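Long-range contacts in chaperone CupB2 (Pseudomonas aeruginosa, PDB 3Q48), which probably acts as a periplasmic chaperone that assists the folding of fimbrial subunits on their way to surface assembly: residues A[34-39]-A[141-146]; A[107-112]-A[207-212]; A[115-120]-A[137-142]; A[157-162]-A[178-183]. All coordinates share one frame; numbering follows the deposited sequence.

Interaction 1 (A[34-39]-A[141-146]); sequences GTRVVF and KLFFRP
Phe-39 and Phe-144 touch across a parallel strand pair at the edge of the N-terminal immunoglobulin-like domain, where strand 36-40 runs along strand 136-145. Their rings meet obliquely, Phe-39 CD2 lying 3.9 Å from Phe-144 CD1. On the same face of the sheet, Leu-142 fills the angle between Val-37 and Phe-39: its CG is 4.0 Å from Val-37 CG1 and its CD2 3.7 Å from Phe-39 CB. This face is buried against Val-46, Ile-99 and Tyr-101 inside the domain. Four backbone hydrogen bonds hold the register, Val-37 and Phe-39 each giving and receiving one, as in the bond from Phe-39 N to Phe-143 O (2.7 Å).

The other face mixes apolar and charged groups. Arg-36 has CG between N and the carbonyl carbon (chi1 70°), and its side chain bends again at chi2 and chi3, which brings NH1 near the plane of the Phe-143 ring, at CE2. Val-38 CG1 lies 3.6 Å above the guanidinium plane of Arg-145, off centre; the nitrogens of Arg-145 reach onward to Glu-111 and Asp-235. One water joins two cationic side chains, accepting from Arg-36 NH2 (2.9 Å) and Lys-141 NZ (2.8 Å).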
# COMPACT_ATOMS: atom_id res chain seq x y z
N GLY A 34 4.21 9.72 -4.29
CA GLY A 34 4.40 8.78 -3.16
C GLY A 34 3.47 8.67 -1.98
O GLY A 34 3.59 9.43 -1.01
N THR A 35 2.54 7.72 -2.04
CA THR A 35 2.09 7.03 -0.84
C THR A 35 2.20 5.50 -1.08
O THR A 35 2.27 4.72 -0.12
CB THR A 35 0.68 7.44 -0.35
OG1 THR A 35 -0.31 6.95 -1.24
CG2 THR A 35 0.52 9.01 -0.21
N ARG A 36 2.26 5.08 -2.34
CA ARG A 36 2.45 3.67 -2.67
C ARG A 36 3.20 3.58 -3.98
O ARG A 36 3.20 4.55 -4.74
CB ARG A 36 1.11 2.87 -2.75
CG ARG A 36 0.24 3.25 -3.95
CD ARG A 36 -1.21 3.64 -3.56
NE ARG A 36 -1.18 4.14 -2.22
CZ ARG A 36 -1.69 3.51 -1.15
NH1 ARG A 36 -2.40 2.36 -1.23
NH2 ARG A 36 -1.55 4.12 0.03
N VAL A 37 3.82 2.42 -4.25
CA VAL A 37 4.46 2.15 -5.55
C VAL A 37 3.74 1.01 -6.32
O VAL A 37 3.52 -0.06 -5.77
CB VAL A 37 5.96 1.82 -5.37
CG1 VAL A 37 6.57 1.44 -6.68
CG2 VAL A 37 6.74 3.02 -4.69
N VAL A 38 3.36 1.24 -7.57
CA VAL A 38 2.79 0.19 -8.36
C VAL A 38 3.86 -0.28 -9.31
O VAL A 38 4.47 0.52 -10.05
CB VAL A 38 1.56 0.64 -9.12
CG1 VAL A 38 1.04 -0.49 -10.00
CG2 VAL A 38 0.46 1.05 -8.12
N PHE A 39 4.13 -1.58 -9.28
CA PHE A 39 5.15 -2.08 -10.13
C PHE A 39 4.49 -2.98 -11.13
O PHE A 39 4.08 -4.09 -10.79
CB PHE A 39 6.25 -2.81 -9.35
CG PHE A 39 7.49 -2.97 -10.13
CD1 PHE A 39 8.64 -2.29 -9.77
CD2 PHE A 39 7.50 -3.81 -11.29
CE1 PHE A 39 9.83 -2.41 -10.53
CE2 PHE A 39 8.70 -3.96 -12.07
CZ PHE A 39 9.86 -3.22 -11.68
N LYS A 141 3.66 0.79 0.59
CA LYS A 141 3.28 -0.43 -0.03
C LYS A 141 3.84 -0.46 -1.42
O LYS A 141 3.76 0.56 -2.15
CB LYS A 141 1.76 -0.54 -0.09
CG LYS A 141 1.16 -0.80 1.23
CD LYS A 141 -0.35 -0.61 1.20
CE LYS A 141 -0.82 -0.52 2.68
NZ LYS A 141 -2.27 -0.20 2.85
N LEU A 142 4.39 -1.61 -1.81
CA LEU A 142 4.75 -1.86 -3.21
C LEU A 142 3.88 -3.00 -3.78
O LEU A 142 3.87 -4.12 -3.28
CB LEU A 142 6.24 -2.14 -3.34
CG LEU A 142 7.00 -1.96 -4.68
CD1 LEU A 142 8.48 -2.10 -4.45
CD2 LEU A 142 6.62 -2.98 -5.71
N PHE A 143 3.11 -2.70 -4.80
CA PHE A 143 2.26 -3.68 -5.46
C PHE A 143 2.88 -4.17 -6.78
O PHE A 143 2.95 -3.45 -7.78
CB PHE A 143 0.85 -3.11 -5.72
CG PHE A 143 0.15 -2.58 -4.48
CD1 PHE A 143 -0.39 -3.45 -3.54
CD2 PHE A 143 0.00 -1.21 -4.29
CE1 PHE A 143 -1.05 -2.95 -2.39
CE2 PHE A 143 -0.66 -0.69 -3.16
CZ PHE A 143 -1.20 -1.54 -2.23
N PHE A 144 3.33 -5.42 -6.79
CA PHE A 144 3.73 -6.01 -8.06
C PHE A 144 2.47 -6.50 -8.73
O PHE A 144 1.72 -7.30 -8.13
CB PHE A 144 4.62 -7.19 -7.86
CG PHE A 144 5.07 -7.78 -9.11
CD1 PHE A 144 6.11 -7.17 -9.83
CD2 PHE A 144 4.45 -8.92 -9.62
CE1 PHE A 144 6.58 -7.72 -11.05
CE2 PHE A 144 4.88 -9.48 -10.88
CZ PHE A 144 5.96 -8.87 -11.59
N ARG A 145 2.24 -6.01 -9.96
CA ARG A 145 1.01 -6.25 -10.67
C ARG A 145 1.22 -6.94 -12.04
O ARG A 145 1.70 -6.31 -13.01
CB ARG A 145 0.24 -4.95 -10.80
CG ARG A 145 -1.13 -5.13 -11.39
CD ARG A 145 -1.80 -3.78 -11.46
NE ARG A 145 -2.11 -3.26 -10.12
CZ ARG A 145 -2.43 -1.99 -9.86
NH1 ARG A 145 -2.47 -1.09 -10.86
NH2 ARG A 145 -2.74 -1.63 -8.61
N PRO A 146 0.87 -8.24 -12.12
CA PRO A 146 0.94 -8.91 -13.43
C PRO A 146 0.11 -8.16 -14.51
O PRO A 146 -1.01 -7.60 -14.22
CB PRO A 146 0.34 -10.32 -13.16
CG PRO A 146 0.63 -10.58 -11.69
CD PRO A 146 0.52 -9.16 -11.01
O HOH W 1 1.63 2.82 1.28
O HOH W 2 -2.55 2.53 2.22

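Interaction 2 (A[107-112]-A[207-212]); sequences PTDRES and APFSTK
Asp-109 OD2 receives two donors from Arg-110, NH2 at 2.7 Å and NE at 2.9 Å, in a salt bridge beside Phe-209. NE also reaches Asp-109 OD1, so the carboxylate is gripped side-on, its oxygens approached on their syn sides. Both residues set CG between the backbone N and the carbonyl carbon (chi1 70° for Asp-109 and 65° for Arg-110), which lets these sequence neighbours fold their charged ends together.

The guanidinium presents a face to the aromatic ring. Phe-209 CD2 sits 3.2 Å above its plane, over the centre, while NH1 comes from near the plane of the ring. The two planes stand 59° apart, so the ring tips an edge onto the guanidinium instead of lying flat on it. The backbone oxygen of Asp-109 approaches the same ring in its plane, 3.8 Å from CE2. Beside this, Pro-208 CB packs on Arg-110 CB at 4.1 Å.

Pro-208 and Phe-209 are the central residues of a type II turn running from Ala-207 to Ser-210, and Phe-209 has the positive phi of its third position. Ser-210 OG donates back to Pro-208 O from above the carbonyl plane.

The contact bridges the two domains next to Glu-111, which probably belongs to the ionic cluster at the domain interface of this chaperone family and whose OE1 accepts from Tyr-184 N of the C-terminal domain. No hydrogen bond links the two segments directly: this contact rests on aromatic and aliphatic surface meeting an arginine whose charge is probably largely balanced by Asp-109.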
# COMPACT_ATOMS: atom_id res chain seq x y z
N PRO A 107 3.33 -14.90 -7.95
CA PRO A 107 2.07 -15.32 -8.54
C PRO A 107 1.71 -14.50 -9.78
O PRO A 107 1.97 -13.28 -9.84
CB PRO A 107 1.05 -15.14 -7.40
CG PRO A 107 1.83 -15.24 -6.17
CD PRO A 107 3.21 -14.70 -6.48
N THR A 108 1.12 -15.19 -10.76
CA THR A 108 0.79 -14.66 -12.09
C THR A 108 -0.68 -14.18 -12.13
O THR A 108 -1.07 -13.45 -13.04
CB THR A 108 1.01 -15.79 -13.16
OG1 THR A 108 0.10 -16.88 -12.93
CG2 THR A 108 2.41 -16.34 -13.08
N ASP A 109 -1.48 -14.60 -11.14
CA ASP A 109 -2.95 -14.38 -11.16
C ASP A 109 -3.45 -13.37 -10.11
O ASP A 109 -4.66 -13.22 -9.90
CB ASP A 109 -3.65 -15.69 -10.82
CG ASP A 109 -3.44 -16.06 -9.36
OD1 ASP A 109 -2.27 -16.06 -8.91
OD2 ASP A 109 -4.43 -16.32 -8.66
N ARG A 110 -2.50 -12.73 -9.42
CA ARG A 110 -2.80 -11.78 -8.36
C ARG A 110 -1.60 -10.89 -8.09
O ARG A 110 -0.46 -11.25 -8.38
CB ARG A 110 -3.27 -12.49 -7.07
CG ARG A 110 -2.21 -13.36 -6.42
CD ARG A 110 -2.85 -14.32 -5.43
NE ARG A 110 -3.51 -15.45 -6.09
CZ ARG A 110 -4.38 -16.27 -5.48
NH1 ARG A 110 -4.68 -16.07 -4.19
NH2 ARG A 110 -4.94 -17.26 -6.16
N GLU A 111 -1.90 -9.71 -7.55
CA GLU A 111 -0.88 -8.77 -7.12
C GLU A 111 -0.04 -9.44 -6.02
O GLU A 111 -0.54 -10.29 -5.25
CB GLU A 111 -1.56 -7.50 -6.58
CG GLU A 111 -1.83 -6.49 -7.66
CD GLU A 111 -2.50 -5.19 -7.17
OE1 GLU A 111 -3.14 -5.16 -6.05
OE2 GLU A 111 -2.40 -4.20 -7.93
N SER A 112 1.23 -9.06 -5.98
CA SER A 112 2.08 -9.31 -4.79
C SER A 112 2.43 -8.02 -4.04
O SER A 112 2.57 -6.93 -4.64
CB SER A 112 3.33 -10.06 -5.17
OG SER A 112 2.97 -11.39 -5.52
N ALA A 207 -6.41 -8.43 1.24
CA ALA A 207 -5.53 -9.07 0.26
C ALA A 207 -6.42 -9.76 -0.77
O ALA A 207 -7.58 -10.13 -0.45
CB ALA A 207 -4.65 -10.10 1.00
N PRO A 208 -5.89 -9.95 -2.00
CA PRO A 208 -6.65 -10.66 -3.03
C PRO A 208 -7.19 -12.03 -2.51
O PRO A 208 -6.53 -12.72 -1.74
CB PRO A 208 -5.62 -10.94 -4.15
CG PRO A 208 -4.42 -10.07 -3.83
CD PRO A 208 -4.45 -9.85 -2.33
N PHE A 209 -8.40 -12.39 -2.92
CA PHE A 209 -8.94 -13.69 -2.61
C PHE A 209 -8.89 -13.98 -1.08
O PHE A 209 -8.64 -15.11 -0.64
CB PHE A 209 -8.24 -14.75 -3.47
CG PHE A 209 -8.24 -14.42 -4.95
CD1 PHE A 209 -9.43 -14.24 -5.66
CD2 PHE A 209 -7.02 -14.34 -5.67
CE1 PHE A 209 -9.44 -13.97 -7.06
CE2 PHE A 209 -7.00 -14.05 -7.05
CZ PHE A 209 -8.22 -13.86 -7.75
N SER A 210 -9.17 -12.94 -0.28
CA SER A 210 -9.15 -13.05 1.19
C SER A 210 -10.31 -12.33 1.85
O SER A 210 -11.09 -11.66 1.19
CB SER A 210 -7.88 -12.50 1.80
OG SER A 210 -6.73 -13.00 1.14
N THR A 211 -10.42 -12.51 3.15
CA THR A 211 -11.46 -11.89 3.94
C THR A 211 -10.82 -11.05 5.04
O THR A 211 -9.80 -11.45 5.63
CB THR A 211 -12.31 -12.94 4.64
OG1 THR A 211 -11.41 -13.77 5.37
CG2 THR A 211 -13.12 -13.80 3.64
N LYS A 212 -11.41 -9.89 5.34
CA LYS A 212 -10.98 -9.14 6.49
C LYS A 212 -12.17 -8.94 7.44
O LYS A 212 -13.30 -8.77 7.01
CB LYS A 212 -10.42 -7.80 6.04
CG LYS A 212 -9.67 -7.04 7.13
CD LYS A 212 -9.31 -5.64 6.70
CE LYS A 212 -8.67 -4.87 7.89
NZ LYS A 212 -7.34 -5.49 8.29

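Interaction 3 (A[115-120]-A[137-142]); sequences WLNILE and RSRFKL
Trp-115 lies between Arg-139 and Lys-141, with a different contact on each of its ring faces. The Arg-139 guanidinium stacks nearly flat on one face, the planes 18° apart, in an off-centre cation-pi arrangement over the five-membered ring; NH2 comes within 3.2 Å of Trp-115 CG. Against the opposite face, Lys-141 CG makes a CH-pi contact 4.1 Å from the centroid of the six-membered ring.

Among the polar contacts, Asn-117 OD1 stands out by collecting three N-H groups. Arg-139 NH1 (2.8 Å) lies in the amide plane on a lone pair, whereas Arg-137 grips the same oxygen with NE (3.2 Å) and NH2 (2.8 Å), the latter coming from above that plane. Asp-65 takes a salt bridge from Arg-139 NH1 and a hydrogen bond from Asn-117 ND2, probably offsetting part of the accumulated positive charge.

Backbone bonds alternate with these side-chain contacts: Leu-116 with Phe-140 and Ile-118 with Ser-138 form the hydrogen-bonded pairs.

Apolar contacts occupy both faces. Ile-118 CG1 meets the edge of the Phe-140 ring at CE2 (3.8 Å), and on the face of Trp-115 and Asn-117 the Leu-119 CD1 methyl touches Arg-137 CB (3.5 Å). The antiparallel pair matches the long hairpin formed by the last two strands of the immunoglobulin-like N-terminal domain in PapD-type chaperones.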
# COMPACT_ATOMS: atom_id res chain seq x y z
N TRP A 115 7.27 -3.98 0.54
CA TRP A 115 7.26 -2.75 1.30
C TRP A 115 8.53 -2.00 1.00
O TRP A 115 9.61 -2.57 1.04
CB TRP A 115 7.13 -3.02 2.80
CG TRP A 115 5.81 -3.68 3.20
CD1 TRP A 115 5.50 -5.05 3.18
CD2 TRP A 115 4.63 -3.01 3.65
NE1 TRP A 115 4.22 -5.23 3.65
CE2 TRP A 115 3.67 -4.00 3.94
CE3 TRP A 115 4.31 -1.67 3.89
CZ2 TRP A 115 2.38 -3.68 4.40
CZ3 TRP A 115 3.05 -1.36 4.40
CH2 TRP A 115 2.11 -2.37 4.65
N LEU A 116 8.39 -0.73 0.62
CA LEU A 116 9.55 0.13 0.46
C LEU A 116 9.75 0.87 1.76
O LEU A 116 8.78 1.43 2.31
CB LEU A 116 9.34 1.13 -0.66
CG LEU A 116 10.41 2.16 -0.94
CD1 LEU A 116 11.78 1.55 -1.25
CD2 LEU A 116 9.90 2.99 -2.11
N ASN A 117 10.98 0.79 2.28
CA ASN A 117 11.34 1.55 3.49
C ASN A 117 12.26 2.72 3.09
O ASN A 117 13.13 2.56 2.23
CB ASN A 117 12.06 0.68 4.48
CG ASN A 117 11.26 -0.49 4.93
OD1 ASN A 117 10.47 -0.38 5.87
ND2 ASN A 117 11.53 -1.66 4.33
N ILE A 118 12.07 3.88 3.71
CA ILE A 118 12.96 5.03 3.51
C ILE A 118 13.34 5.49 4.88
O ILE A 118 12.47 5.79 5.68
CB ILE A 118 12.27 6.21 2.83
CG1 ILE A 118 11.70 5.84 1.42
CG2 ILE A 118 13.16 7.52 2.91
CD1 ILE A 118 12.69 5.39 0.36
N LEU A 119 14.63 5.53 5.16
CA LEU A 119 15.11 5.99 6.45
C LEU A 119 15.97 7.23 6.27
O LEU A 119 16.93 7.25 5.44
CB LEU A 119 15.91 4.88 7.12
CG LEU A 119 16.39 5.10 8.55
CD1 LEU A 119 15.26 5.50 9.46
CD2 LEU A 119 17.01 3.83 9.07
N GLU A 120 15.60 8.27 7.02
CA GLU A 120 16.31 9.54 7.02
C GLU A 120 17.33 9.51 8.15
O GLU A 120 16.99 9.30 9.31
CB GLU A 120 15.32 10.70 7.18
CG GLU A 120 15.96 12.11 7.08
CD GLU A 120 15.14 13.22 7.82
OE1 GLU A 120 14.00 13.53 7.39
OE2 GLU A 120 15.66 13.80 8.82
N ARG A 137 11.75 7.05 9.98
CA ARG A 137 11.62 5.93 9.05
C ARG A 137 10.26 5.80 8.44
O ARG A 137 9.29 5.68 9.17
CB ARG A 137 11.88 4.61 9.75
CG ARG A 137 11.81 3.43 8.81
CD ARG A 137 10.90 2.37 9.36
NE ARG A 137 11.03 1.13 8.61
CZ ARG A 137 11.47 -0.01 9.14
NH1 ARG A 137 11.82 -0.06 10.40
NH2 ARG A 137 11.56 -1.11 8.39
N SER A 138 10.19 5.77 7.10
CA SER A 138 8.93 5.63 6.36
C SER A 138 8.76 4.29 5.66
O SER A 138 9.73 3.68 5.23
CB SER A 138 8.80 6.72 5.34
OG SER A 138 8.06 7.76 5.91
N ARG A 139 7.50 3.88 5.51
CA ARG A 139 7.18 2.55 5.02
C ARG A 139 6.00 2.55 4.05
O ARG A 139 4.88 2.76 4.49
CB ARG A 139 6.86 1.68 6.22
CG ARG A 139 7.02 0.21 5.95
CD ARG A 139 7.04 -0.61 7.19
NE ARG A 139 6.66 -1.96 6.83
CZ ARG A 139 7.52 -2.90 6.43
NH1 ARG A 139 8.83 -2.65 6.36
NH2 ARG A 139 7.06 -4.10 6.14
N PHE A 140 6.26 2.33 2.74
CA PHE A 140 5.26 2.36 1.60
C PHE A 140 4.92 0.99 0.95
O PHE A 140 5.78 0.15 0.76
CB PHE A 140 5.75 3.31 0.47
CG PHE A 140 6.19 4.64 1.00
CD1 PHE A 140 5.27 5.67 1.18
CD2 PHE A 140 7.52 4.81 1.44
CE1 PHE A 140 5.67 6.90 1.76
CE2 PHE A 140 7.92 6.01 2.00
CZ PHE A 140 7.01 7.07 2.16
N LYS A 141 3.66 0.79 0.59
CA LYS A 141 3.28 -0.43 -0.03
C LYS A 141 3.84 -0.46 -1.42
O LYS A 141 3.76 0.56 -2.15
CB LYS A 141 1.76 -0.54 -0.09
CG LYS A 141 1.16 -0.80 1.23
CD LYS A 141 -0.35 -0.61 1.20
CE LYS A 141 -0.82 -0.52 2.68
NZ LYS A 141 -2.27 -0.20 2.85
N LEU A 142 4.39 -1.61 -1.81
CA LEU A 142 4.75 -1.86 -3.21
C LEU A 142 3.88 -3.00 -3.78
O LEU A 142 3.87 -4.12 -3.28
CB LEU A 142 6.24 -2.14 -3.34
CG LEU A 142 7.00 -1.96 -4.68
CD1 LEU A 142 8.48 -2.10 -4.45
CD2 LEU A 142 6.62 -2.98 -5.71

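Interaction 4 (A[157-162]-A[178-183]); sequences GKLQWK and NNPTPY
A beta hairpin of the C-terminal immunoglobulin-like domain pairs Gln-160 with Asn-178 in antiparallel fashion. It is a hydrogen-bonded pair: Asn-178 N donates to Gln-160 O (2.9 Å), and Gln-160 N returns a bond to Asn-178 O (3.1 Å). The two side chains lie side by side and point the same way. Gln-160 bends at chi2 (-134°), which carries NE2 to a weak hydrogen bond with Asn-178 OD1 at 3.4 Å, the amide planes turned 31° from each other.

Before the pair, Leu-159 leans across the partner segment. Its CD2 methyl packs on Asn-179 CA (3.5 Å) and also touches CB and the amide group of that residue. Lys-158 O lies 3.4 Å from Pro-180 CG, and Lys-158 CB meets the Thr-181 CG2 methyl as the segment 178-183 leaves the sheet.

That departure is shaped by the Asn-179 side chain. Its OD1 receives the Thr-181 hydroxyl on a lone pair in the amide plane, while ND2 donates to Tyr-183 O (2.8 Å), nearly in line with the carbonyl. Thr-181 OG1 in turn accepts from Tyr-183 N, closing an ST turn. The amide thus ties together the bend that follows the strand.

Strand 175-179 is the middle of a three-stranded sheet, with 160-163 on one flank and 210-214 on the other, where Asn-179 and Ser-210 share a backbone bond. Leu-159 packs on Val-185 and Phe-187 of strand 185-194 and on Tyr-230 of strand 227-233, both in the facing four-stranded sheet.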
# COMPACT_ATOMS: atom_id res chain seq x y z
N GLY A 157 -15.41 -2.12 -5.60
CA GLY A 157 -16.84 -2.33 -5.79
C GLY A 157 -17.32 -3.77 -5.93
O GLY A 157 -18.52 -3.98 -6.17
N LYS A 158 -16.44 -4.78 -5.82
CA LYS A 158 -16.90 -6.17 -5.88
C LYS A 158 -16.77 -6.83 -4.51
O LYS A 158 -17.01 -8.00 -4.33
CB LYS A 158 -16.16 -6.99 -6.96
CG LYS A 158 -16.23 -6.36 -8.34
CD LYS A 158 -15.37 -7.08 -9.39
CE LYS A 158 -15.14 -6.11 -10.58
NZ LYS A 158 -14.74 -6.75 -11.88
N LEU A 159 -16.34 -6.06 -3.54
CA LEU A 159 -16.25 -6.56 -2.18
C LEU A 159 -17.65 -6.89 -1.72
O LEU A 159 -18.59 -6.20 -2.07
CB LEU A 159 -15.61 -5.49 -1.29
CG LEU A 159 -14.24 -5.12 -1.81
CD1 LEU A 159 -13.67 -3.98 -0.98
CD2 LEU A 159 -13.31 -6.33 -1.76
N GLN A 160 -17.82 -7.97 -0.98
CA GLN A 160 -19.15 -8.22 -0.44
C GLN A 160 -19.08 -8.19 1.06
O GLN A 160 -18.05 -8.50 1.66
CB GLN A 160 -19.79 -9.48 -1.03
CG GLN A 160 -18.91 -10.72 -1.15
CD GLN A 160 -19.08 -11.37 -2.53
OE1 GLN A 160 -19.72 -10.77 -3.40
NE2 GLN A 160 -18.49 -12.57 -2.73
N TRP A 161 -20.14 -7.74 1.69
CA TRP A 161 -20.03 -7.49 3.13
C TRP A 161 -21.04 -8.30 3.90
O TRP A 161 -22.09 -8.63 3.39
CB TRP A 161 -20.14 -5.98 3.44
CG TRP A 161 -19.08 -5.18 2.72
CD1 TRP A 161 -19.01 -4.92 1.37
CD2 TRP A 161 -17.92 -4.57 3.31
NE1 TRP A 161 -17.89 -4.16 1.10
CE2 TRP A 161 -17.21 -3.94 2.27
CE3 TRP A 161 -17.42 -4.51 4.62
CZ2 TRP A 161 -16.01 -3.26 2.49
CZ3 TRP A 161 -16.23 -3.83 4.85
CH2 TRP A 161 -15.54 -3.20 3.78
N LYS A 162 -20.71 -8.62 5.14
CA LYS A 162 -21.67 -9.33 6.00
C LYS A 162 -21.36 -9.17 7.49
O LYS A 162 -20.20 -8.89 7.90
CB LYS A 162 -21.72 -10.82 5.63
CG LYS A 162 -20.63 -11.66 6.25
CD LYS A 162 -20.98 -13.14 6.15
CE LYS A 162 -19.70 -13.94 6.41
NZ LYS A 162 -19.84 -15.13 7.34
N ASN A 178 -15.44 -9.69 2.00
CA ASN A 178 -14.78 -10.70 1.17
C ASN A 178 -14.29 -10.06 -0.11
O ASN A 178 -15.06 -9.45 -0.83
CB ASN A 178 -15.66 -11.92 0.87
CG ASN A 178 -14.97 -12.95 -0.10
OD1 ASN A 178 -15.55 -13.29 -1.14
ND2 ASN A 178 -13.75 -13.44 0.24
N ASN A 179 -12.99 -10.21 -0.35
CA ASN A 179 -12.34 -9.72 -1.55
C ASN A 179 -12.08 -10.88 -2.52
O ASN A 179 -11.05 -11.57 -2.44
CB ASN A 179 -11.01 -9.03 -1.22
CG ASN A 179 -10.33 -8.44 -2.47
OD1 ASN A 179 -10.95 -8.31 -3.56
ND2 ASN A 179 -9.07 -8.03 -2.31
N PRO A 180 -13.02 -11.03 -3.46
CA PRO A 180 -13.04 -12.07 -4.43
C PRO A 180 -12.29 -11.60 -5.72
O PRO A 180 -12.60 -12.08 -6.81
CB PRO A 180 -14.55 -12.26 -4.67
CG PRO A 180 -15.06 -10.81 -4.62
CD PRO A 180 -14.14 -10.08 -3.65
N THR A 181 -11.33 -10.70 -5.58
CA THR A 181 -10.62 -10.13 -6.72
C THR A 181 -9.09 -10.37 -6.63
O THR A 181 -8.59 -10.78 -5.57
CB THR A 181 -10.79 -8.53 -6.79
OG1 THR A 181 -9.91 -7.89 -5.85
CG2 THR A 181 -12.22 -8.11 -6.55
N PRO A 182 -8.35 -10.12 -7.74
CA PRO A 182 -6.88 -10.34 -7.64
C PRO A 182 -6.06 -9.24 -6.99
O PRO A 182 -4.84 -9.38 -6.88
CB PRO A 182 -6.43 -10.65 -9.10
CG PRO A 182 -7.56 -10.17 -10.02
CD PRO A 182 -8.83 -10.01 -9.14
N TYR A 183 -6.71 -8.16 -6.51
CA TYR A 183 -6.05 -6.91 -6.11
C TYR A 183 -6.12 -6.70 -4.63
O TYR A 183 -7.10 -7.04 -3.99
CB TYR A 183 -6.72 -5.72 -6.77
CG TYR A 183 -6.87 -5.85 -8.24
CD1 TYR A 183 -5.82 -5.49 -9.09
CD2 TYR A 183 -8.06 -6.35 -8.80
CE1 TYR A 183 -5.93 -5.64 -10.50
CE2 TYR A 183 -8.16 -6.52 -10.17
CZ TYR A 183 -7.10 -6.16 -11.01
OH TYR A 183 -7.25 -6.31 -12.37

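Interactions 1 and 3 share Lys-141 and Leu-142: strand 136-145 pairs in parallel with 36-40 and antiparallel with 112-121 in the seven-stranded sheet of the N-terminal domain, their centres about 12 Å apart. Interaction 4 belongs to the C-terminal domain, about 27 Å between centres from interaction 3. Interaction 2 spans both domains, touching interaction 1 through a salt bridge and interaction 4 through probable backbone hydrogen bonds. Along the chain, interactions 3 and 4 are nested inside the loop closed by interaction 2, while interactions 1 and 2 cross. Interaction 2 thus lies where the seven-stranded N-terminal sheet approaches the three-stranded C-terminal sheet, as expected for the two-domain architecture of pilus chaperones.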